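PDB 2UVF: exopolygalacturonase from Yersinia enterocolitica, which hydrolyses polygalacturonan (pectin) chains of the plant cell wall from their ends, acting as a family 28 glycoside hydrolase. Local coordinates for residues V366-I371 with V393-F398; V111-T116 with L426-F431. All coordinates share one frame; numbering follows the deposited sequence.

Contact 1 (V366-I371 with V393-F398)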
loop_
_atom_site.group_PDB
_atom_site.type_symbol
_atom_site.label_atom_id
_atom_site.label_comp_id
_atom_site.label_asym_id
_atom_site.label_seq_id
_atom_site.Cartn_x
_atom_site.Cartn_y
_atom_site.Cartn_z
ATOM N N VAL A 366 -4.196 7.697 -6.087
ATOM C CA VAL A 366 -3.159 8.299 -5.238
ATOM C C VAL A 366 -3.512 8.108 -3.769
ATOM O O VAL A 366 -4.636 8.425 -3.347
ATOM C CB VAL A 366 -2.923 9.820 -5.582
ATOM C CG1 VAL A 366 -1.959 10.502 -4.547
ATOM C CG2 VAL A 366 -2.361 9.953 -6.977
ATOM N N ALA A 367 -2.566 7.570 -2.992
ATOM C CA ALA A 367 -2.694 7.562 -1.529
ATOM C C ALA A 367 -1.617 8.418 -0.845
ATOM O O ALA A 367 -0.444 8.070 -0.819
ATOM C CB ALA A 367 -2.728 6.126 -0.971
ATOM N N ASN A 368 -2.044 9.545 -0.288
ATOM C CA ASN A 368 -1.137 10.523 0.274
ATOM C C ASN A 368 -1.346 10.683 1.793
ATOM O O ASN A 368 -2.338 11.249 2.231
ATOM C CB ASN A 368 -1.347 11.875 -0.437
ATOM C CG ASN A 368 -0.492 13.005 0.146
ATOM O OD1 ASN A 368 0.450 12.773 0.906
ATOM N ND2 ASN A 368 -0.811 14.243 -0.237
ATOM N N GLY A 369 -0.407 10.172 2.583
ATOM C CA GLY A 369 -0.361 10.492 4.000
ATOM C C GLY A 369 -1.422 9.832 4.835
ATOM O O GLY A 369 -1.928 10.418 5.814
ATOM N N LEU A 370 -1.774 8.610 4.459
ATOM C CA LEU A 370 -2.720 7.837 5.254
ATOM C C LEU A 370 -1.968 7.218 6.427
ATOM O O LEU A 370 -0.758 6.995 6.364
ATOM C CB LEU A 370 -3.416 6.760 4.408
ATOM C CG LEU A 370 -3.952 7.103 3.003
ATOM C CD1 LEU A 370 -4.541 5.828 2.320
ATOM C CD2 LEU A 370 -4.990 8.184 3.025
ATOM N N ILE A 371 -2.685 6.975 7.512
ATOM C CA ILE A 371 -2.111 6.342 8.681
ATOM C C ILE A 371 -2.889 5.032 8.891
ATOM O O ILE A 371 -4.076 5.070 9.162
ATOM C CB ILE A 371 -2.159 7.334 9.904
ATOM C CG1 ILE A 371 -1.310 8.597 9.594
ATOM C CG2 ILE A 371 -1.708 6.670 11.188
ATOM C CD1 ILE A 371 -1.769 9.843 10.319
ATOM N N VAL A 393 1.680 5.706 -3.917
ATOM C CA VAL A 393 1.550 5.787 -2.472
ATOM C C VAL A 393 2.771 6.499 -1.877
ATOM O O VAL A 393 3.904 6.022 -1.984
ATOM C CB VAL A 393 1.409 4.372 -1.847
ATOM C CG1 VAL A 393 1.502 4.421 -0.326
ATOM C CG2 VAL A 393 0.103 3.710 -2.260
ATOM N N PHE A 394 2.533 7.636 -1.226
ATOM C CA PHE A 394 3.599 8.362 -0.559
ATOM C C PHE A 394 3.145 8.970 0.762
ATOM O O PHE A 394 1.948 9.187 0.970
ATOM C CB PHE A 394 4.221 9.418 -1.490
ATOM C CG PHE A 394 3.303 10.567 -1.872
ATOM C CD1 PHE A 394 3.463 11.812 -1.279
ATOM C CD2 PHE A 394 2.363 10.430 -2.904
ATOM C CE1 PHE A 394 2.674 12.899 -1.654
ATOM C CE2 PHE A 394 1.556 11.513 -3.293
ATOM C CZ PHE A 394 1.708 12.744 -2.662
ATOM N N ASN A 395 4.110 9.202 1.649
ATOM C CA ASN A 395 3.880 9.750 2.995
ATOM C C ASN A 395 2.992 8.940 3.918
ATOM O O ASN A 395 2.541 9.447 4.939
ATOM C CB ASN A 395 3.388 11.206 2.934
ATOM C CG ASN A 395 4.406 12.124 2.303
ATOM O OD1 ASN A 395 5.512 11.691 1.906
ATOM N ND2 ASN A 395 4.030 13.395 2.153
ATOM N N ASN A 396 2.767 7.680 3.575
ATOM C CA ASN A 396 1.926 6.792 4.385
ATOM C C ASN A 396 2.679 6.294 5.602
ATOM O O ASN A 396 3.875 6.101 5.550
ATOM C CB ASN A 396 1.441 5.593 3.545
ATOM C CG ASN A 396 0.169 5.875 2.740
ATOM O OD1 ASN A 396 -0.729 5.030 2.668
ATOM N ND2 ASN A 396 0.084 7.043 2.134
ATOM N N PHE A 397 1.979 6.115 6.712
ATOM C CA PHE A 397 2.484 5.326 7.832
ATOM C C PHE A 397 1.769 3.960 7.791
ATOM O O PHE A 397 0.556 3.920 7.703
ATOM C CB PHE A 397 2.219 6.055 9.162
ATOM C CG PHE A 397 2.559 5.249 10.410
ATOM C CD1 PHE A 397 3.802 5.376 11.034
ATOM C CD2 PHE A 397 1.612 4.402 10.989
ATOM C CE1 PHE A 397 4.098 4.657 12.178
ATOM C CE2 PHE A 397 1.906 3.676 12.135
ATOM C CZ PHE A 397 3.147 3.804 12.727
ATOM N N PHE A 398 2.522 2.862 7.833
ATOM C CA PHE A 398 1.930 1.495 7.798
ATOM C C PHE A 398 2.267 0.733 9.074
ATOM O O PHE A 398 3.430 0.561 9.397
ATOM C CB PHE A 398 2.399 0.669 6.589
ATOM C CG PHE A 398 1.867 1.140 5.272
ATOM C CD1 PHE A 398 0.656 0.652 4.772
ATOM C CD2 PHE A 398 2.584 2.054 4.506
ATOM C CE1 PHE A 398 0.163 1.098 3.531
ATOM C CE2 PHE A 398 2.111 2.483 3.281
ATOM C CZ PHE A 398 0.899 2.010 2.795
#

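Contact 2 (V111-T116 with L426-F431)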
loop_
_atom_site.group_PDB
_atom_site.type_symbol
_atom_site.label_atom_id
_atom_site.label_comp_id
_atom_site.label_asym_id
_atom_site.label_seq_id
_atom_site.Cartn_x
_atom_site.Cartn_y
_atom_site.Cartn_z
ATOM N N VAL A 111 15.824 10.451 0.155
ATOM C CA VAL A 111 15.519 11.835 -0.163
ATOM C C VAL A 111 14.007 12.023 -0.308
ATOM O O VAL A 111 13.282 11.076 -0.628
ATOM C CB VAL A 111 16.298 12.307 -1.429
ATOM C CG1 VAL A 111 17.829 12.328 -1.149
ATOM C CG2 VAL A 111 15.963 11.432 -2.673
ATOM N N MET A 112 13.522 13.231 -0.036
ATOM C CA MET A 112 12.101 13.557 -0.253
ATOM C C MET A 112 11.806 13.849 -1.730
ATOM O O MET A 112 12.658 14.381 -2.447
ATOM C CB MET A 112 11.640 14.702 0.653
ATOM C CG MET A 112 11.786 14.423 2.165
ATOM S SD MET A 112 10.651 13.158 2.857
ATOM C CE MET A 112 11.680 11.707 2.825
ATOM N N GLN A 113 10.602 13.470 -2.173
ATOM C CA GLN A 113 10.162 13.582 -3.576
ATOM C C GLN A 113 8.778 14.245 -3.640
ATOM O O GLN A 113 8.099 14.192 -4.657
ATOM C CB GLN A 113 10.090 12.204 -4.221
ATOM C CG GLN A 113 11.424 11.488 -4.372
ATOM C CD GLN A 113 11.267 10.067 -4.856
ATOM O OE1 GLN A 113 11.602 9.111 -4.154
ATOM N NE2 GLN A 113 10.759 9.915 -6.067
ATOM N N ASN A 114 8.360 14.859 -2.540
ATOM C CA ASN A 114 7.057 15.515 -2.468
ATOM C C ASN A 114 7.139 16.828 -1.707
ATOM O O ASN A 114 7.967 16.975 -0.809
ATOM C CB ASN A 114 5.986 14.588 -1.853
ATOM C CG ASN A 114 6.145 14.414 -0.349
ATOM O OD1 ASN A 114 6.894 13.539 0.103
ATOM N ND2 ASN A 114 5.424 15.235 0.438
ATOM N N PHE A 115 6.276 17.770 -2.074
ATOM C CA PHE A 115 6.184 19.079 -1.424
ATOM C C PHE A 115 4.737 19.566 -1.549
ATOM O O PHE A 115 4.218 19.684 -2.652
ATOM C CB PHE A 115 7.169 20.063 -2.093
ATOM C CG PHE A 115 7.173 21.463 -1.506
ATOM C CD1 PHE A 115 8.147 21.845 -0.593
ATOM C CD2 PHE A 115 6.242 22.415 -1.911
ATOM C CE1 PHE A 115 8.168 23.138 -0.058
ATOM C CE2 PHE A 115 6.261 23.709 -1.383
ATOM C CZ PHE A 115 7.221 24.064 -0.452
ATOM N N THR A 116 4.092 19.832 -0.414
ATOM C CA THR A 116 2.698 20.316 -0.388
ATOM C C THR A 116 2.566 21.858 -0.322
ATOM O O THR A 116 2.903 22.482 0.693
ATOM C CB THR A 116 1.904 19.676 0.777
ATOM O OG1 THR A 116 2.063 18.264 0.727
ATOM C CG2 THR A 116 0.434 20.000 0.685
ATOM N N LEU A 426 5.948 3.771 -5.261
ATOM C CA LEU A 426 5.779 3.747 -3.797
ATOM C C LEU A 426 6.969 4.441 -3.156
ATOM O O LEU A 426 8.048 3.887 -3.130
ATOM C CB LEU A 426 5.632 2.295 -3.283
ATOM C CG LEU A 426 4.590 1.314 -3.883
ATOM C CD1 LEU A 426 3.208 1.958 -4.074
ATOM C CD2 LEU A 426 5.072 0.697 -5.183
ATOM N N PHE A 427 6.767 5.664 -2.662
ATOM C CA PHE A 427 7.874 6.478 -2.160
ATOM C C PHE A 427 7.562 7.257 -0.871
ATOM O O PHE A 427 6.419 7.564 -0.594
ATOM C CB PHE A 427 8.434 7.399 -3.276
ATOM C CG PHE A 427 7.446 8.432 -3.804
ATOM C CD1 PHE A 427 7.444 9.734 -3.300
ATOM C CD2 PHE A 427 6.547 8.112 -4.825
ATOM C CE1 PHE A 427 6.552 10.713 -3.785
ATOM C CE2 PHE A 427 5.637 9.071 -5.319
ATOM C CZ PHE A 427 5.641 10.371 -4.798
ATOM N N ASN A 428 8.603 7.574 -0.105
ATOM C CA ASN A 428 8.494 8.378 1.121
ATOM C C ASN A 428 7.494 7.833 2.150
ATOM O O ASN A 428 6.777 8.595 2.811
ATOM C CB ASN A 428 8.210 9.861 0.796
ATOM C CG ASN A 428 9.289 10.494 -0.087
ATOM O OD1 ASN A 428 10.409 9.968 -0.211
ATOM N ND2 ASN A 428 8.960 11.625 -0.690
ATOM N N ASN A 429 7.445 6.508 2.267
ATOM C CA ASN A 429 6.560 5.844 3.243
ATOM C C ASN A 429 7.376 5.347 4.370
ATOM O O ASN A 429 8.587 5.060 4.208
ATOM C CB ASN A 429 5.799 4.662 2.612
ATOM C CG ASN A 429 4.948 5.096 1.458
ATOM O OD1 ASN A 429 3.964 5.757 1.665
ATOM N ND2 ASN A 429 5.352 4.758 0.222
ATOM N N TYR A 430 6.717 5.260 5.524
ATOM C CA TYR A 430 7.292 4.560 6.676
ATOM C C TYR A 430 6.521 3.260 6.954
ATOM O O TYR A 430 5.349 3.290 7.295
ATOM C CB TYR A 430 7.251 5.468 7.889
ATOM C CG TYR A 430 7.953 4.936 9.114
ATOM C CD1 TYR A 430 9.316 5.104 9.287
ATOM C CD2 TYR A 430 7.232 4.291 10.124
ATOM C CE1 TYR A 430 9.947 4.627 10.449
ATOM C CE2 TYR A 430 7.838 3.817 11.249
ATOM C CZ TYR A 430 9.195 3.985 11.422
ATOM O OH TYR A 430 9.792 3.520 12.593
ATOM N N PHE A 431 7.181 2.120 6.793
ATOM C CA PHE A 431 6.548 0.833 7.078
ATOM C C PHE A 431 6.973 0.406 8.469
ATOM O O PHE A 431 8.171 0.349 8.741
ATOM C CB PHE A 431 6.950 -0.231 6.042
ATOM C CG PHE A 431 6.640 0.159 4.629
ATOM C CD1 PHE A 431 5.454 -0.238 4.028
ATOM C CD2 PHE A 431 7.547 0.921 3.887
ATOM C CE1 PHE A 431 5.154 0.130 2.709
ATOM C CE2 PHE A 431 7.268 1.292 2.571
ATOM C CZ PHE A 431 6.067 0.894 1.972
#

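Contact 1 (V366-I371 with V393-F398)
The amide of N368 lies flat over the ring of F394, the two planes 20° apart, with N368 CG 3.6 Å from F394 CZ. N368 CB also sits over that ring face in a CH-pi contact. Two torsions bring them together: CG of N368 is anti to its backbone N, and F394 takes the crowded chi1 of 67°. V366 CG1 reaches F394 CE2 obliquely at 3.9 Å, while ND2 of N368 is hydrogen-bonded to Y343 OH.

Behind the side chains, the backbones run parallel. F394 N donates to A367 O at 3.0 Å, nearly along the C=O axis. After a turn in which G369 and N395 both have positive phi, F397 N meets L370 O at 2.9 Å. The turn is tied by F394 O, which accepts from G369 N in the carbonyl plane (3.0 Å) and from N396 ND2 above that plane (3.1 Å). H372 NE2 bonds N396 OD1, and L370 CB packs on that same oxygen, 3.6 Å away.

These are neighbouring coils of the parallel beta-helix. F394 O has two donors, and both ends of the N396 amide are hydrogen-bonded, which fixes the side-chain rotation of N396.

Contact 2 (V111-T116 with L426-F431)
Q113 leaves a loop of the fibronectin type III region with its CB aimed at the beta-helix, and CB lands 3.7 Å from CD1 of F427. CG stands anti to Q113's own carbonyl carbon, and from there the chain runs extended. CD, 4.1 Å from F427 CD1, carries an amide turned only 26° from the ring plane. OE1 comes down beside the root of the ring, 3.7 Å from F427 CB. NE2 ends over the ring face and is hydrogen-bonded to E454 OE2, on strand 448-459 of the beta-helix, and to W57 O, on the domain's own strand 53-58.

F427 needs the crowded chi1 of 63° to hold its ring there; CB of N114 meets the ring edge, 4.4 Å from CE1. Next along, the amide of N428 pushes in among the carbonyl of V111, the backbone N of Q113 and the amide of N114. M112, bent at chi2 and chi3, brings its CE methyl against that same amide.

A domain interface made this way is buried yet rich in amides. The two acceptors, the E454 carboxylate from the beta-helix and W57 O from the N-terminal domain, fix which way NE2 points over the ring, and the carboxylate would probably polarise the amide as well.

How the contacts relate
From the N terminus, the chain first lays down 111-116 in the fibronectin type III region, then enters the beta-helix and supplies 366-371, 393-398 and 426-431 in turn. Contact 1 closes a short loop of 21 residues, joining neighbouring coils. Contact 2 closes a loop of 309 residues that contains both segments of contact 1, and it ties the N-terminal domain to the helix wall. Their centres are 9 Å apart. Segments 393-398 and 426-431 are themselves strand neighbours, with probable hydrogen bonds from F398 N to Y430 O and from N429 ND2 to V393 O. The F394 and F427 rings lie parallel, with Q113 on the far side of F427.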